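Local coordinates for protein NEQ263 (Nanoarchaeum equitans Kin4-M, PDB 5BN3) that probably binds nucleotide as the B-type subunit of an archaeal ATP synthase core complex, where it pairs with the NeqA subunit, at residues Y69-N75 and M183-I189; F74-G78 and I197-T202; A152-I158 and R219-L224; P203-T208 and S261-R265. All blocks are in the same frame, centred on the assembly; numbering follows the deposited sequence.

Contact 1: Y69-N75 and M183-I189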
# COMPACT_ATOMS: atom_id res chain seq x y z
N TYR B 69 8.14 -45.74 -13.89
CA TYR B 69 7.53 -44.45 -14.22
C TYR B 69 7.99 -43.93 -15.58
O TYR B 69 7.27 -43.20 -16.25
CB TYR B 69 7.86 -43.41 -13.14
CG TYR B 69 7.20 -43.67 -11.81
CD1 TYR B 69 7.80 -44.46 -10.85
CD2 TYR B 69 5.96 -43.11 -11.52
CE1 TYR B 69 7.20 -44.69 -9.64
CE2 TYR B 69 5.34 -43.35 -10.31
CZ TYR B 69 5.97 -44.14 -9.38
OH TYR B 69 5.36 -44.37 -8.17
N ILE B 70 9.20 -44.32 -15.96
CA ILE B 70 9.78 -43.88 -17.22
C ILE B 70 8.96 -44.38 -18.41
O ILE B 70 8.77 -45.59 -18.57
CB ILE B 70 11.25 -44.34 -17.35
CG1 ILE B 70 12.04 -43.89 -16.12
CG2 ILE B 70 11.88 -43.78 -18.62
CD1 ILE B 70 13.50 -44.32 -16.13
N GLY B 71 8.47 -43.45 -19.22
CA GLY B 71 7.62 -43.79 -20.35
C GLY B 71 6.15 -43.59 -20.03
O GLY B 71 5.29 -43.78 -20.90
N GLY B 72 5.86 -43.19 -18.80
CA GLY B 72 4.48 -43.06 -18.35
C GLY B 72 4.02 -41.65 -18.03
O GLY B 72 4.83 -40.73 -17.91
N ILE B 73 2.71 -41.50 -17.91
CA ILE B 73 2.07 -40.24 -17.52
C ILE B 73 1.23 -40.48 -16.27
O ILE B 73 0.44 -41.42 -16.21
CB ILE B 73 1.18 -39.69 -18.64
CG1 ILE B 73 2.01 -39.45 -19.91
CG2 ILE B 73 0.51 -38.39 -18.21
CD1 ILE B 73 1.20 -38.93 -21.08
N PHE B 74 1.40 -39.62 -15.27
CA PHE B 74 0.79 -39.83 -13.96
C PHE B 74 0.14 -38.54 -13.47
O PHE B 74 0.42 -37.46 -13.99
CB PHE B 74 1.85 -40.30 -12.95
CG PHE B 74 2.64 -41.50 -13.42
CD1 PHE B 74 3.72 -41.34 -14.28
CD2 PHE B 74 2.30 -42.77 -13.00
CE1 PHE B 74 4.45 -42.44 -14.71
CE2 PHE B 74 3.02 -43.88 -13.43
CZ PHE B 74 4.09 -43.71 -14.29
N ASN B 75 -0.74 -38.64 -12.47
CA ASN B 75 -1.27 -37.43 -11.84
C ASN B 75 -0.33 -36.91 -10.75
O ASN B 75 0.78 -37.41 -10.60
CB ASN B 75 -2.70 -37.63 -11.31
CG ASN B 75 -2.78 -38.64 -10.17
OD1 ASN B 75 -1.77 -39.07 -9.62
ND2 ASN B 75 -4.00 -39.01 -9.80
N MET B 183 9.60 -41.77 -24.46
CA MET B 183 9.85 -43.07 -23.86
C MET B 183 10.85 -43.00 -22.71
O MET B 183 10.87 -43.87 -21.84
CB MET B 183 10.32 -44.08 -24.91
CG MET B 183 9.37 -44.23 -26.09
SD MET B 183 9.58 -45.79 -26.98
CE MET B 183 8.97 -46.96 -25.77
N ASN B 184 11.68 -41.96 -22.72
CA ASN B 184 12.61 -41.74 -21.61
C ASN B 184 12.18 -40.52 -20.79
O ASN B 184 13.01 -39.69 -20.41
CB ASN B 184 14.04 -41.59 -22.11
CG ASN B 184 15.07 -41.83 -21.02
OD1 ASN B 184 14.74 -42.31 -19.93
ND2 ASN B 184 16.33 -41.51 -21.31
N SER B 185 10.88 -40.43 -20.53
CA SER B 185 10.34 -39.34 -19.73
C SER B 185 9.27 -39.85 -18.76
O SER B 185 8.58 -40.83 -19.04
CB SER B 185 9.74 -38.27 -20.64
OG SER B 185 10.73 -37.73 -21.49
N ALA B 186 9.17 -39.19 -17.62
CA ALA B 186 8.08 -39.43 -16.68
C ALA B 186 7.34 -38.12 -16.48
O ALA B 186 7.95 -37.10 -16.15
CB ALA B 186 8.61 -39.95 -15.36
N ILE B 187 6.03 -38.14 -16.69
CA ILE B 187 5.24 -36.91 -16.65
C ILE B 187 4.20 -36.93 -15.52
O ILE B 187 3.42 -37.88 -15.41
CB ILE B 187 4.56 -36.65 -18.01
CG1 ILE B 187 5.63 -36.49 -19.10
CG2 ILE B 187 3.69 -35.41 -17.95
CD1 ILE B 187 5.08 -36.36 -20.50
N PHE B 188 4.21 -35.89 -14.70
CA PHE B 188 3.28 -35.79 -13.58
C PHE B 188 2.41 -34.54 -13.74
O PHE B 188 2.93 -33.43 -13.86
CB PHE B 188 4.04 -35.76 -12.25
CG PHE B 188 4.84 -37.00 -12.00
CD1 PHE B 188 6.15 -37.11 -12.45
CD2 PHE B 188 4.29 -38.08 -11.31
CE1 PHE B 188 6.89 -38.26 -12.22
CE2 PHE B 188 5.02 -39.23 -11.08
CZ PHE B 188 6.32 -39.32 -11.53
N ILE B 189 1.10 -34.74 -13.76
CA ILE B 189 0.17 -33.66 -14.08
C ILE B 189 -0.92 -33.49 -13.03
O ILE B 189 -1.65 -34.43 -12.72
CB ILE B 189 -0.52 -33.93 -15.44
CG1 ILE B 189 0.52 -34.01 -16.56
CG2 ILE B 189 -1.54 -32.84 -15.75
CD1 ILE B 189 -0.02 -34.55 -17.87
O HOH W 1 5.98 -40.34 -20.44
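Gly71 N donates to Ser185 O at 2.6 Å, the first of four backbone bonds that join 69-75 to 183-189. Ile187 N then gives to Gly72 O, and Phe74 N reaches Ile187 O at 2.7 Å. Ile189 N closes the series on Phe74 O at 2.8 Å. This is parallel pairing of strand 73-75 with strand 185-190. A type II turn from Tyr69 to Gly72 leads into it. Water 1 lies within hydrogen-bonding distance of Gly72 O and Ser185 O.

Aromatic rings gather on the side of Phe74 and Phe188. These two side chains lie next to each other and point the same way. Their planes are 24° apart, but the rings are slid so far that they barely overlap. Phe188 CZ also meets Tyr69 CD2 at 3.8 Å, with the two rings oblique. Tyr69 CD2 stands over one face of Phe74, offset toward the rim. The Tyr69 hydroxyl bonds to Ala64 O.

Aliphatic groups fill the side of Ile73 and Ile187. The first torsion of Ile73 (chi1 -59°) turns CG2 to Ile189 CD1, 3.9 Å away. Ile173 of helix 166-178 packs on this side.

Backbone bonds thus set the register, while apolar side chains pack on both sides of the strand pair, adding strand 73-75 to the parallel part of the mixed sheet.

Contact 2: F74-G78 and I197-T202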
# COMPACT_ATOMS: atom_id res chain seq x y z
N PHE B 74 1.40 -39.62 -15.27
CA PHE B 74 0.79 -39.83 -13.96
C PHE B 74 0.14 -38.54 -13.47
O PHE B 74 0.42 -37.46 -13.99
CB PHE B 74 1.85 -40.30 -12.95
CG PHE B 74 2.64 -41.50 -13.42
CD1 PHE B 74 3.72 -41.34 -14.28
CD2 PHE B 74 2.30 -42.77 -13.00
CE1 PHE B 74 4.45 -42.44 -14.71
CE2 PHE B 74 3.02 -43.88 -13.43
CZ PHE B 74 4.09 -43.71 -14.29
N ASN B 75 -0.74 -38.64 -12.47
CA ASN B 75 -1.27 -37.43 -11.84
C ASN B 75 -0.33 -36.91 -10.75
O ASN B 75 0.78 -37.41 -10.60
CB ASN B 75 -2.70 -37.63 -11.31
CG ASN B 75 -2.78 -38.64 -10.17
OD1 ASN B 75 -1.77 -39.07 -9.62
ND2 ASN B 75 -4.00 -39.01 -9.80
N GLY B 76 -0.79 -35.91 -10.00
CA GLY B 76 0.05 -35.31 -8.97
C GLY B 76 0.38 -36.24 -7.81
O GLY B 76 1.32 -35.98 -7.06
N PHE B 77 -0.39 -37.31 -7.66
CA PHE B 77 -0.16 -38.27 -6.59
C PHE B 77 0.74 -39.41 -7.05
O PHE B 77 1.10 -40.29 -6.26
CB PHE B 77 -1.49 -38.82 -6.06
CG PHE B 77 -2.39 -37.77 -5.49
CD1 PHE B 77 -2.08 -37.15 -4.29
CD2 PHE B 77 -3.57 -37.42 -6.14
CE1 PHE B 77 -2.92 -36.19 -3.75
CE2 PHE B 77 -4.41 -36.46 -5.60
CZ PHE B 77 -4.09 -35.84 -4.41
N GLY B 78 1.11 -39.40 -8.32
CA GLY B 78 1.95 -40.45 -8.88
C GLY B 78 1.15 -41.65 -9.36
O GLY B 78 1.71 -42.70 -9.69
N ILE B 197 -4.05 -30.08 -2.59
CA ILE B 197 -3.12 -31.10 -2.10
C ILE B 197 -2.45 -31.86 -3.25
O ILE B 197 -1.28 -32.24 -3.14
CB ILE B 197 -3.81 -32.08 -1.10
CG1 ILE B 197 -2.77 -32.93 -0.37
CG2 ILE B 197 -4.81 -32.98 -1.80
CD1 ILE B 197 -1.98 -32.17 0.66
N GLU B 198 -3.17 -32.06 -4.35
CA GLU B 198 -2.57 -32.73 -5.51
C GLU B 198 -1.54 -31.82 -6.18
O GLU B 198 -0.51 -32.28 -6.67
CB GLU B 198 -3.64 -33.15 -6.53
CG GLU B 198 -3.04 -33.87 -7.74
CD GLU B 198 -4.07 -34.34 -8.75
OE1 GLU B 198 -5.28 -34.29 -8.45
OE2 GLU B 198 -3.65 -34.75 -9.85
N LYS B 199 -1.83 -30.52 -6.19
CA LYS B 199 -0.93 -29.55 -6.80
C LYS B 199 0.41 -29.47 -6.09
O LYS B 199 1.46 -29.45 -6.73
CB LYS B 199 -1.59 -28.17 -6.87
CG LYS B 199 -2.72 -28.06 -7.89
CD LYS B 199 -3.10 -26.60 -8.13
CE LYS B 199 -4.25 -26.46 -9.12
NZ LYS B 199 -5.58 -26.71 -8.49
N ILE B 200 0.39 -29.42 -4.76
CA ILE B 200 1.65 -29.28 -4.02
C ILE B 200 2.42 -30.60 -3.91
O ILE B 200 3.62 -30.60 -3.64
CB ILE B 200 1.46 -28.66 -2.61
CG1 ILE B 200 0.67 -29.60 -1.69
CG2 ILE B 200 0.79 -27.29 -2.71
CD1 ILE B 200 0.93 -29.35 -0.22
N TYR B 201 1.73 -31.72 -4.13
CA TYR B 201 2.38 -33.03 -4.15
C TYR B 201 3.05 -33.32 -5.50
O TYR B 201 3.97 -34.13 -5.58
CB TYR B 201 1.39 -34.14 -3.80
CG TYR B 201 1.19 -34.35 -2.32
CD1 TYR B 201 1.70 -33.44 -1.40
CD2 TYR B 201 0.53 -35.46 -1.83
CE1 TYR B 201 1.52 -33.63 -0.04
CE2 TYR B 201 0.35 -35.66 -0.48
CZ TYR B 201 0.85 -34.74 0.41
OH TYR B 201 0.68 -34.94 1.77
N THR B 202 2.58 -32.65 -6.55
CA THR B 202 3.12 -32.87 -7.90
C THR B 202 4.65 -32.73 -7.99
O THR B 202 5.32 -33.65 -8.46
CB THR B 202 2.43 -31.96 -8.95
OG1 THR B 202 1.02 -32.21 -8.94
CG2 THR B 202 2.98 -32.24 -10.34
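Glu198 OE2 accepts the N-H of Gly76 at 3.1 Å, in a fairly straight bond with 164° at the hydrogen. The carboxylate is met on its anti side, 22° out of its plane. Gly76 lies in a type I turn from Asn75 to Gly78, and an Asx turn overlaps it. In the Asx turn, Asn75 OD1 takes the N-H of Phe77 at 3.0 Å. That donor sits above the amide plane rather than on a lone pair. The same OD1 also accepts from Glu79 N. The turn follows strand 73-75 and rests on the first turns of helix 196-215.

Glu198 works with its whole length. Its CG is anti to the backbone N (chi1 -179°) and the chain runs extended, which carries the carboxylate out to the turn. On the way, CG lies over one face of the Phe77 ring, 4.1 Å from its centroid, in a CH-pi contact. CB of Glu198 comes to 3.5 Å from Phe77 CZ. The ring edge meets Ile197 CG2 and Tyr201 CD2 instead. Phe44 stacks on Phe77, and Ile30 packs on Ile197 and Tyr201, so strand 28-35 of the N-terminal sheet joins this corner.

Gly76 sits close against the helix. Its backbone faces both Glu198 O and the Thr202 hydroxyl. Thr202 OG1 is already turned back to donate to Glu198 O at 2.7 Å, and it also bonds to Ser190 OG. Gly76 CA lies 3.2 Å from Thr202 OG1.

Contact 3: A152-I158 and R219-L224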
# COMPACT_ATOMS: atom_id res chain seq x y z
N ALA B 152 19.24 -33.05 -22.83
CA ALA B 152 18.74 -34.30 -22.25
C ALA B 152 18.62 -35.44 -23.26
O ALA B 152 17.76 -36.31 -23.12
CB ALA B 152 17.40 -34.06 -21.58
N LYS B 153 19.49 -35.43 -24.27
CA LYS B 153 19.53 -36.50 -25.27
C LYS B 153 19.92 -37.83 -24.65
O LYS B 153 19.61 -38.90 -25.19
CB LYS B 153 20.50 -36.13 -26.38
CG LYS B 153 20.01 -35.00 -27.28
CD LYS B 153 21.13 -34.42 -28.15
CE LYS B 153 20.56 -33.42 -29.16
NZ LYS B 153 21.62 -32.61 -29.83
N ASP B 154 20.61 -37.76 -23.52
CA ASP B 154 21.15 -38.93 -22.85
C ASP B 154 20.54 -39.13 -21.47
O ASP B 154 20.90 -40.06 -20.75
CB ASP B 154 22.66 -38.75 -22.69
CG ASP B 154 23.02 -37.36 -22.20
OD1 ASP B 154 22.48 -36.38 -22.75
OD2 ASP B 154 23.84 -37.25 -21.26
N LYS B 155 19.60 -38.26 -21.10
CA LYS B 155 19.08 -38.22 -19.74
C LYS B 155 17.58 -38.49 -19.66
O LYS B 155 16.84 -38.27 -20.62
CB LYS B 155 19.39 -36.87 -19.10
CG LYS B 155 20.84 -36.43 -19.21
CD LYS B 155 21.05 -35.04 -18.61
CE LYS B 155 22.49 -34.59 -18.74
NZ LYS B 155 22.92 -34.47 -20.16
N THR B 156 17.13 -38.97 -18.50
CA THR B 156 15.71 -39.08 -18.22
C THR B 156 15.15 -37.68 -17.96
O THR B 156 15.73 -36.90 -17.20
CB THR B 156 15.45 -39.95 -16.97
OG1 THR B 156 15.98 -41.26 -17.18
CG2 THR B 156 13.96 -40.05 -16.70
N ILE B 157 14.04 -37.34 -18.62
CA ILE B 157 13.37 -36.07 -18.37
C ILE B 157 12.16 -36.29 -17.47
O ILE B 157 11.32 -37.15 -17.76
CB ILE B 157 12.91 -35.41 -19.68
CG1 ILE B 157 14.12 -35.09 -20.57
CG2 ILE B 157 12.12 -34.14 -19.40
CD1 ILE B 157 13.74 -34.51 -21.92
N ILE B 158 12.08 -35.54 -16.39
CA ILE B 158 10.88 -35.57 -15.55
C ILE B 158 10.17 -34.22 -15.64
O ILE B 158 10.76 -33.18 -15.35
CB ILE B 158 11.21 -35.93 -14.09
CG1 ILE B 158 11.85 -37.31 -14.03
CG2 ILE B 158 9.95 -35.90 -13.24
CD1 ILE B 158 12.22 -37.76 -12.64
N ARG B 219 22.06 -41.90 -12.30
CA ARG B 219 21.78 -41.26 -13.59
C ARG B 219 21.88 -39.74 -13.52
O ARG B 219 21.83 -39.15 -12.44
CB ARG B 219 20.37 -41.62 -14.06
CG ARG B 219 20.11 -43.10 -14.29
CD ARG B 219 18.63 -43.33 -14.59
NE ARG B 219 18.32 -44.73 -14.88
CZ ARG B 219 18.21 -45.23 -16.10
NH1 ARG B 219 18.39 -44.45 -17.16
NH2 ARG B 219 17.92 -46.51 -16.28
N ASP B 220 22.01 -39.12 -14.68
CA ASP B 220 21.85 -37.68 -14.80
C ASP B 220 20.40 -37.42 -15.19
O ASP B 220 19.90 -37.99 -16.16
CB ASP B 220 22.80 -37.11 -15.85
CG ASP B 220 24.25 -37.16 -15.41
OD1 ASP B 220 24.52 -36.99 -14.20
OD2 ASP B 220 25.13 -37.38 -16.27
N VAL B 221 19.72 -36.57 -14.43
CA VAL B 221 18.29 -36.33 -14.63
C VAL B 221 18.00 -34.86 -14.89
O VAL B 221 18.62 -33.98 -14.28
CB VAL B 221 17.48 -36.82 -13.40
CG1 VAL B 221 16.01 -36.50 -13.56
CG2 VAL B 221 17.67 -38.31 -13.21
N LEU B 222 17.08 -34.58 -15.81
CA LEU B 222 16.60 -33.22 -16.04
C LEU B 222 15.16 -33.09 -15.55
O LEU B 222 14.28 -33.83 -16.00
CB LEU B 222 16.67 -32.86 -17.52
CG LEU B 222 16.06 -31.50 -17.87
CD1 LEU B 222 16.85 -30.39 -17.21
CD2 LEU B 222 15.98 -31.29 -19.38
N VAL B 223 14.93 -32.16 -14.63
CA VAL B 223 13.58 -31.93 -14.13
C VAL B 223 13.06 -30.56 -14.57
O VAL B 223 13.69 -29.53 -14.30
CB VAL B 223 13.50 -32.04 -12.60
CG1 VAL B 223 12.06 -31.87 -12.13
CG2 VAL B 223 14.03 -33.38 -12.14
N LEU B 224 11.93 -30.56 -15.26
CA LEU B 224 11.25 -29.33 -15.64
C LEU B 224 9.95 -29.21 -14.85
O LEU B 224 9.18 -30.17 -14.76
CB LEU B 224 10.92 -29.35 -17.14
CG LEU B 224 12.06 -29.66 -18.12
CD1 LEU B 224 11.52 -29.79 -19.54
CD2 LEU B 224 13.12 -28.59 -18.06
O HOH W 2 19.23 -41.23 -17.48
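Leu222 is held at both its amide and its carbonyl by the neighbouring strand. Its N donates to Thr156 O at 3.0 Å, and its O accepts from Ile158 N at 2.8 Å. Leu224 N continues the pattern on Ile158 O at 2.9 Å. All three bonds are nearly straight.

Side chains alternate about this backbone. Ile158 and Val223 lie on one side, where Ile158 CD1 also meets Val221 CG1 at 4.1 Å. On the other side, Leu222 CG is anti to the backbone N (chi1 174°), and its CD2 reaches Ala152 CB at 3.8 Å. Ala152 is where the chain leaves helix 140-151, so the end of the helix packs on the strand.

At the start of the strands the contact turns polar. The aliphatic chain of Lys155 crosses the Asp220 side chain at a slant, with CE 3.8 Å from Asp220 CB. Lys155 CB comes to 3.2 Å from Asp220 O. The lysine bends at its last torsion (chi4 62°), and NZ forms a salt bridge with Asp154 OD2 at 3.1 Å and bonds to Val151 O. Asp220 is held by Lys126 and Ser273. Water 2 accepts from Thr156 N and, weakly, from Arg219 NH1, while Arg219 NH2 forms a salt bridge with Glu67.

The next shell fixes the two faces. Ala206, Leu209 and Ala210 of helix 196-215 cover Ile158, while Ala148 and Val151 of helix 140-151 cover Leu222. Strands 185-190 and 273-281 pair on the outer edges. Parallel strands with helices on both faces are the core of the P-loop NTPase fold, to which this nucleotide-binding domain belongs.

Contact 4: P203-T208 and S261-R265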
# COMPACT_ATOMS: atom_id res chain seq x y z
N PRO B 203 5.21 -31.60 -7.52
CA PRO B 203 6.67 -31.52 -7.63
C PRO B 203 7.37 -32.46 -6.65
O PRO B 203 8.51 -32.84 -6.90
CB PRO B 203 6.98 -30.07 -7.27
CG PRO B 203 5.85 -29.67 -6.37
CD PRO B 203 4.65 -30.36 -6.93
N ARG B 204 6.70 -32.83 -5.56
CA ARG B 204 7.30 -33.71 -4.56
C ARG B 204 7.44 -35.15 -5.04
O ARG B 204 8.47 -35.79 -4.80
CB ARG B 204 6.51 -33.64 -3.25
CG ARG B 204 6.74 -32.36 -2.45
CD ARG B 204 5.87 -32.29 -1.21
NE ARG B 204 6.30 -31.23 -0.29
CZ ARG B 204 5.89 -29.97 -0.36
NH1 ARG B 204 5.02 -29.60 -1.29
NH2 ARG B 204 6.34 -29.08 0.51
N VAL B 205 6.42 -35.67 -5.71
CA VAL B 205 6.51 -37.03 -6.24
C VAL B 205 7.49 -37.08 -7.41
O VAL B 205 8.21 -38.06 -7.59
CB VAL B 205 5.12 -37.62 -6.65
CG1 VAL B 205 4.12 -37.46 -5.52
CG2 VAL B 205 4.58 -36.95 -7.90
N ALA B 206 7.53 -36.00 -8.20
CA ALA B 206 8.44 -35.92 -9.33
C ALA B 206 9.90 -35.88 -8.88
O ALA B 206 10.77 -36.52 -9.49
CB ALA B 206 8.12 -34.69 -10.17
N LEU B 207 10.17 -35.12 -7.82
CA LEU B 207 11.52 -35.03 -7.28
C LEU B 207 11.92 -36.25 -6.46
O LEU B 207 13.10 -36.58 -6.37
CB LEU B 207 11.67 -33.75 -6.45
CG LEU B 207 11.76 -32.47 -7.28
CD1 LEU B 207 11.64 -31.24 -6.40
CD2 LEU B 207 13.07 -32.44 -8.04
N THR B 208 10.94 -36.92 -5.85
CA THR B 208 11.21 -38.19 -5.17
C THR B 208 11.70 -39.22 -6.19
O THR B 208 12.65 -39.95 -5.93
CB THR B 208 9.96 -38.71 -4.44
OG1 THR B 208 9.60 -37.80 -3.39
CG2 THR B 208 10.24 -40.08 -3.83
N SER B 261 12.36 -26.21 -0.08
CA SER B 261 12.24 -27.64 0.17
C SER B 261 11.99 -28.40 -1.13
O SER B 261 12.05 -29.63 -1.17
CB SER B 261 11.12 -27.93 1.17
OG SER B 261 9.85 -27.86 0.55
N ILE B 262 11.70 -27.66 -2.20
CA ILE B 262 11.56 -28.22 -3.53
C ILE B 262 12.81 -27.96 -4.37
O ILE B 262 13.41 -28.90 -4.91
CB ILE B 262 10.33 -27.64 -4.24
CG1 ILE B 262 9.05 -28.14 -3.56
CG2 ILE B 262 10.30 -28.01 -5.70
CD1 ILE B 262 7.81 -27.65 -4.21
N TYR B 263 13.21 -26.70 -4.49
CA TYR B 263 14.33 -26.31 -5.34
C TYR B 263 15.66 -26.95 -4.94
O TYR B 263 16.49 -27.28 -5.79
CB TYR B 263 14.49 -24.78 -5.36
CG TYR B 263 13.31 -24.01 -5.91
CD1 TYR B 263 12.45 -24.58 -6.84
CD2 TYR B 263 13.06 -22.71 -5.50
CE1 TYR B 263 11.37 -23.86 -7.34
CE2 TYR B 263 11.99 -21.99 -5.99
CZ TYR B 263 11.15 -22.57 -6.91
OH TYR B 263 10.09 -21.85 -7.40
N GLU B 264 15.87 -27.12 -3.63
CA GLU B 264 17.14 -27.66 -3.13
C GLU B 264 17.25 -29.18 -3.26
O GLU B 264 18.29 -29.76 -2.95
CB GLU B 264 17.37 -27.24 -1.67
CG GLU B 264 17.71 -25.76 -1.51
CD GLU B 264 19.16 -25.45 -1.84
OE1 GLU B 264 19.41 -24.41 -2.49
OE2 GLU B 264 20.06 -26.22 -1.44
N ARG B 265 16.18 -29.82 -3.73
CA ARG B 265 16.24 -31.24 -4.05
C ARG B 265 16.75 -31.39 -5.48
O ARG B 265 16.08 -31.93 -6.36
CB ARG B 265 14.86 -31.90 -3.89
CG ARG B 265 14.38 -31.93 -2.44
CD ARG B 265 12.97 -32.49 -2.32
NE ARG B 265 12.93 -33.94 -2.42
CZ ARG B 265 11.81 -34.66 -2.38
NH1 ARG B 265 10.64 -34.06 -2.25
NH2 ARG B 265 11.86 -35.98 -2.49
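Pro203 opens the contact by placing its CG 3.5 Å from CD1 of Ile262. Helix 196-215 is kinked here, where the nitrogens of Pro203 and Arg204 make no bond to the preceding turn. Arg204 follows with an extended chain that carries its guanidinium toward Ser261, where NH2 stays 3.7 Å from Ser261 OG. Its NH2 forms a salt bridge with Asp258, whose backbone O accepts from Ser261 OG, and its NH1 bonds to Ile200 O and the Tyr231 hydroxyl.

Leu207 fills the middle of the interface. Its CD1 meets CG2 of Ile262 at 3.6 Å, the two side chains crossing at about a right angle. CB of Leu207 lies over the centre of one face of the Arg265 guanidinium, 4.1 Å above the plane. The arginine is bent at its third torsion (chi3 78°), which swings this flat group back over the helix.

Thr208 supplies the polar bond across the contact. Arg265 NH2 donates to Thr208 OG1 at 3.0 Å. That hydroxyl in turn donates to Arg204 O at 2.7 Å. Thr208 N also bonds to Arg204 O, from the opposite face of its plane. Glu211 forms a salt bridge with NH2 of Arg265, and Ile94 O accepts from NH1, so the guanidinium is fixed from several directions. The Arg265 carbonyl oxygen is buried without a polar partner.

Met225 of strand 220-226 touches Pro203, Leu207 and Ile262, and Tyr231 of helix 228-241 packs on Pro203 and Ile262, so helices 196-215 and 255-263 meet above the sheet.

Overall arrangement
Contacts 1 and 3 belong to one sheet, with centres about 12 Å apart. Ala186 N and Ile157 O, 3.0 Å apart, probably bond between them. Contact 2 shares Phe74 and Asn75 with contact 1 and leads from the sheet to helix 196-215. Contact 4 lies further along that helix, its centre about 12 Å from that of contact 2. Phe188 CD2 of contact 1 meets Val205 CG2 of contact 4 at 3.6 Å. Ile158 CD1 of contact 3 lies 3.7 Å from Ala206 O of contact 4. Helix 196-215 therefore touches all the contacts. All four lie away from Arg326, the ADP-binding residue; a magnesium ion is about 8 Å from the Thr208 side chain.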